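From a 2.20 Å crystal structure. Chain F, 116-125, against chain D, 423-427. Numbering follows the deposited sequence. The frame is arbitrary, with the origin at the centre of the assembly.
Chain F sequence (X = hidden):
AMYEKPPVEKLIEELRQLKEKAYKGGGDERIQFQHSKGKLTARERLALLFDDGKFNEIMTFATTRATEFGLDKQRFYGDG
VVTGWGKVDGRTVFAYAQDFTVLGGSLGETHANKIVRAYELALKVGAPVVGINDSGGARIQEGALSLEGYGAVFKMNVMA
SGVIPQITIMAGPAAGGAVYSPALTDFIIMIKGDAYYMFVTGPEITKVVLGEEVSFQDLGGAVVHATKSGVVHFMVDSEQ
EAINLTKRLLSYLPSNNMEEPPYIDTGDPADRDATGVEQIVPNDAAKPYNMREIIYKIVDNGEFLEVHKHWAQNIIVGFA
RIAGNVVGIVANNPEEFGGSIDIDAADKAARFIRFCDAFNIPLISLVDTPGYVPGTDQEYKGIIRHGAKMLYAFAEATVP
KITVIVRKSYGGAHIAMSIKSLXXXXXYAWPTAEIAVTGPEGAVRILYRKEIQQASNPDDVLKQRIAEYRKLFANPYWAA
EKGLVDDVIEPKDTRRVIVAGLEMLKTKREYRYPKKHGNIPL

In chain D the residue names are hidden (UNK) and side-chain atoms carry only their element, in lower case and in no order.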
# COMPACT_ATOMS: atom_id res chain seq x y z
N VAL F 116 12.18 -17.99 -22.12
CA VAL F 116 12.15 -17.05 -21.01
C VAL F 116 11.47 -15.76 -21.48
O VAL F 116 10.61 -15.21 -20.80
CB VAL F 116 13.61 -16.76 -20.49
CG1 VAL F 116 13.64 -15.48 -19.65
CG2 VAL F 116 14.11 -17.94 -19.66
N ARG F 117 11.85 -15.29 -22.67
CA ARG F 117 11.29 -14.07 -23.22
C ARG F 117 9.78 -14.20 -23.37
O ARG F 117 9.04 -13.24 -23.13
CB ARG F 117 11.93 -13.75 -24.57
CG ARG F 117 11.42 -12.48 -25.22
CD ARG F 117 11.61 -11.28 -24.30
NE ARG F 117 11.01 -10.06 -24.83
CZ ARG F 117 10.85 -8.95 -24.11
NH1 ARG F 117 11.25 -8.90 -22.84
NH2 ARG F 117 10.28 -7.87 -24.66
N ALA F 118 9.32 -15.39 -23.74
CA ALA F 118 7.90 -15.63 -23.90
C ALA F 118 7.20 -15.52 -22.55
O ALA F 118 6.13 -14.94 -22.43
CB ALA F 118 7.66 -17.03 -24.48
N TYR F 119 7.82 -16.11 -21.53
CA TYR F 119 7.25 -16.08 -20.18
C TYR F 119 7.22 -14.67 -19.61
O TYR F 119 6.27 -14.31 -18.90
CB TYR F 119 8.05 -17.01 -19.25
CG TYR F 119 7.46 -18.40 -19.11
CD1 TYR F 119 6.30 -18.62 -18.36
CD2 TYR F 119 8.06 -19.50 -19.71
CE1 TYR F 119 5.76 -19.90 -18.22
CE2 TYR F 119 7.53 -20.79 -19.57
CZ TYR F 119 6.38 -20.97 -18.82
OH TYR F 119 5.88 -22.24 -18.64
N GLU F 120 8.24 -13.87 -19.91
CA GLU F 120 8.30 -12.50 -19.43
C GLU F 120 7.16 -11.69 -20.04
O GLU F 120 6.50 -10.91 -19.36
CB GLU F 120 9.63 -11.84 -19.80
CG GLU F 120 10.86 -12.51 -19.21
CD GLU F 120 12.14 -11.77 -19.56
OE1 GLU F 120 12.16 -11.14 -20.64
OE2 GLU F 120 13.12 -11.84 -18.78
N LEU F 121 6.93 -11.90 -21.33
CA LEU F 121 5.87 -11.19 -22.02
C LEU F 121 4.50 -11.60 -21.50
O LEU F 121 3.64 -10.75 -21.31
CB LEU F 121 5.94 -11.46 -23.54
CG LEU F 121 6.92 -10.59 -24.33
CD1 LEU F 121 7.07 -11.09 -25.75
CD2 LEU F 121 6.42 -9.14 -24.32
N ALA F 122 4.32 -12.90 -21.27
CA ALA F 122 3.05 -13.43 -20.78
C ALA F 122 2.73 -12.98 -19.37
O ALA F 122 1.58 -12.67 -19.03
CB ALA F 122 3.07 -14.98 -20.84
N LEU F 123 3.76 -12.95 -18.53
CA LEU F 123 3.62 -12.54 -17.15
C LEU F 123 3.38 -11.04 -17.04
O LEU F 123 2.60 -10.59 -16.21
CB LEU F 123 4.87 -13.00 -16.39
CG LEU F 123 5.39 -12.31 -15.16
CD1 LEU F 123 5.49 -13.28 -13.99
CD2 LEU F 123 6.77 -11.77 -15.51
N LYS F 124 4.03 -10.26 -17.89
CA LYS F 124 3.85 -8.81 -17.89
C LYS F 124 2.45 -8.44 -18.36
O LYS F 124 1.89 -7.41 -17.96
CB LYS F 124 4.89 -8.16 -18.82
CG LYS F 124 6.08 -7.54 -18.10
CD LYS F 124 7.30 -7.39 -19.01
CE LYS F 124 6.96 -6.69 -20.32
NZ LYS F 124 8.15 -6.65 -21.24
N VAL F 125 1.87 -9.30 -19.19
CA VAL F 125 0.56 -9.05 -19.78
C VAL F 125 -0.62 -9.87 -19.25
O VAL F 125 -1.76 -9.68 -19.65
CB VAL F 125 0.68 -9.22 -21.32
CG1 VAL F 125 -0.19 -10.35 -21.82
CG2 VAL F 125 0.39 -7.91 -21.99
N UNK D 423 14.29 -1.63 -23.20
CA UNK D 423 12.89 -1.80 -22.83
C UNK D 423 11.86 -1.96 -23.93
O UNK D 423 10.67 -1.96 -23.64
N UNK D 424 12.28 -2.10 -25.18
CA UNK D 424 11.31 -2.27 -26.26
C UNK D 424 10.66 -3.63 -26.05
O UNK D 424 11.34 -4.62 -25.81
c UNK D 424 12.02 -2.22 -27.61
N UNK D 425 9.33 -3.67 -26.10
CA UNK D 425 8.62 -4.93 -25.91
C UNK D 425 8.77 -5.82 -27.15
O UNK D 425 9.06 -7.00 -27.06
o UNK D 425 6.27 -2.90 -24.27
o UNK D 425 7.31 -4.52 -23.22
c UNK D 425 6.89 -3.98 -24.27
c UNK D 425 7.13 -4.69 -25.62
N UNK D 426 8.56 -5.22 -28.32
CA UNK D 426 8.68 -5.93 -29.59
C UNK D 426 9.52 -5.13 -30.57
O UNK D 426 9.38 -3.91 -30.65
c UNK D 426 6.53 -7.48 -30.10
c UNK D 426 5.06 -7.15 -30.02
c UNK D 426 6.99 -8.31 -28.92
c UNK D 426 7.29 -6.15 -30.20
N UNK D 427 10.39 -5.80 -31.30
CA UNK D 427 11.21 -5.12 -32.30
C UNK D 427 11.06 -5.84 -33.65
O UNK D 427 11.30 -7.04 -33.75
c UNK D 427 12.88 -4.37 -30.58
c UNK D 427 13.51 -4.36 -33.00
c UNK D 427 12.71 -5.09 -31.91
O HOH W 1 10.15 -9.66 -27.54

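Position 423 of chain D has backbone atoms and nothing more. No side-chain atom follows its CA, and no atom of it comes into contact with the helix of chain F. The backbone angles, phi 115° and psi 8°, reinforce the reading, since a CB placed here would be jammed against the carbonyl oxygen of the residue before. The residue is Gly D423.

Position 424 carries a single side-chain carbon, with no branch and no heteroatom. Its CB points away from chain F and stays 6.6 Å from NH2 of Arg F117, so the contact made here belongs to the backbone: the carbonyl O of 424 lies 3.6 Å from NH2 of Arg F117, oblique to the guanidinium. One carbon beyond the CA identifies Ala D424.

At position 425 there are two carbons and two oxygens, both oxygens borne by the second carbon. This is a short carboxylate, one methylene from the backbone. Its CA-to-CB bond points sideways to the helix, but the end of the side chain comes nearer, and one oxygen lies 3.0 Å from NZ of Lys F124. An acidic group facing a lysine ammonium at this distance makes a salt bridge, and the atom count leaves room for aspartate but not for the longer glutamate. The residue is Asp D425, with chi1 in the m well; the oxygen that meets Lys F124 NZ is OD1, and both carboxylate oxygens are also hydrogen-bonded elsewhere in the structure.

Position 426 has four side-chain carbons, forked at the second, and no polar atom. One terminal methyl approaches CD1 of Leu F121. The branch point one carbon beyond CB separates leucine from isoleucine, which would fork at CB itself. The residue is Leu D426, and its CD1 lies 4.2 Å from Leu F121 CD1, an apolar contact between two buried side chains.

Position 427 bears three carbons, one attached to the CA and carrying the other two. Forking at the first carbon without any oxygen gives Val D427. The nearer of its two methyl carbons remains 7.4 Å from Arg F117 NH2, and the side chain takes no part in the contact.

The contact is small, burying 176 Å² over both sides, and centres on Asp D425, which is engaged through backbone and side chain alike. Arg F117, Leu F121 and Lys F124 follow one another at steps of four and three residues, which places them along one side of the helix. Arg F117 NH2 donates a hydrogen bond to Asp D425 O at 2.8 Å, with that oxygen at the edge of the guanidinium, near its plane. Water 1 reinforces the link, donating to Asp D425 O at 2.9 Å and accepting from Arg F117 NE at 2.9 Å. Within the helix, Arg F117 NH1 also forms a salt bridge with Glu F120 OE1 at 3.3 Å, so the same guanidinium binds both its own chain and the partner. Lys F124 holds the carboxylate, while Leu F121 packs against Leu D426.

Chain D (423-427) GADLV
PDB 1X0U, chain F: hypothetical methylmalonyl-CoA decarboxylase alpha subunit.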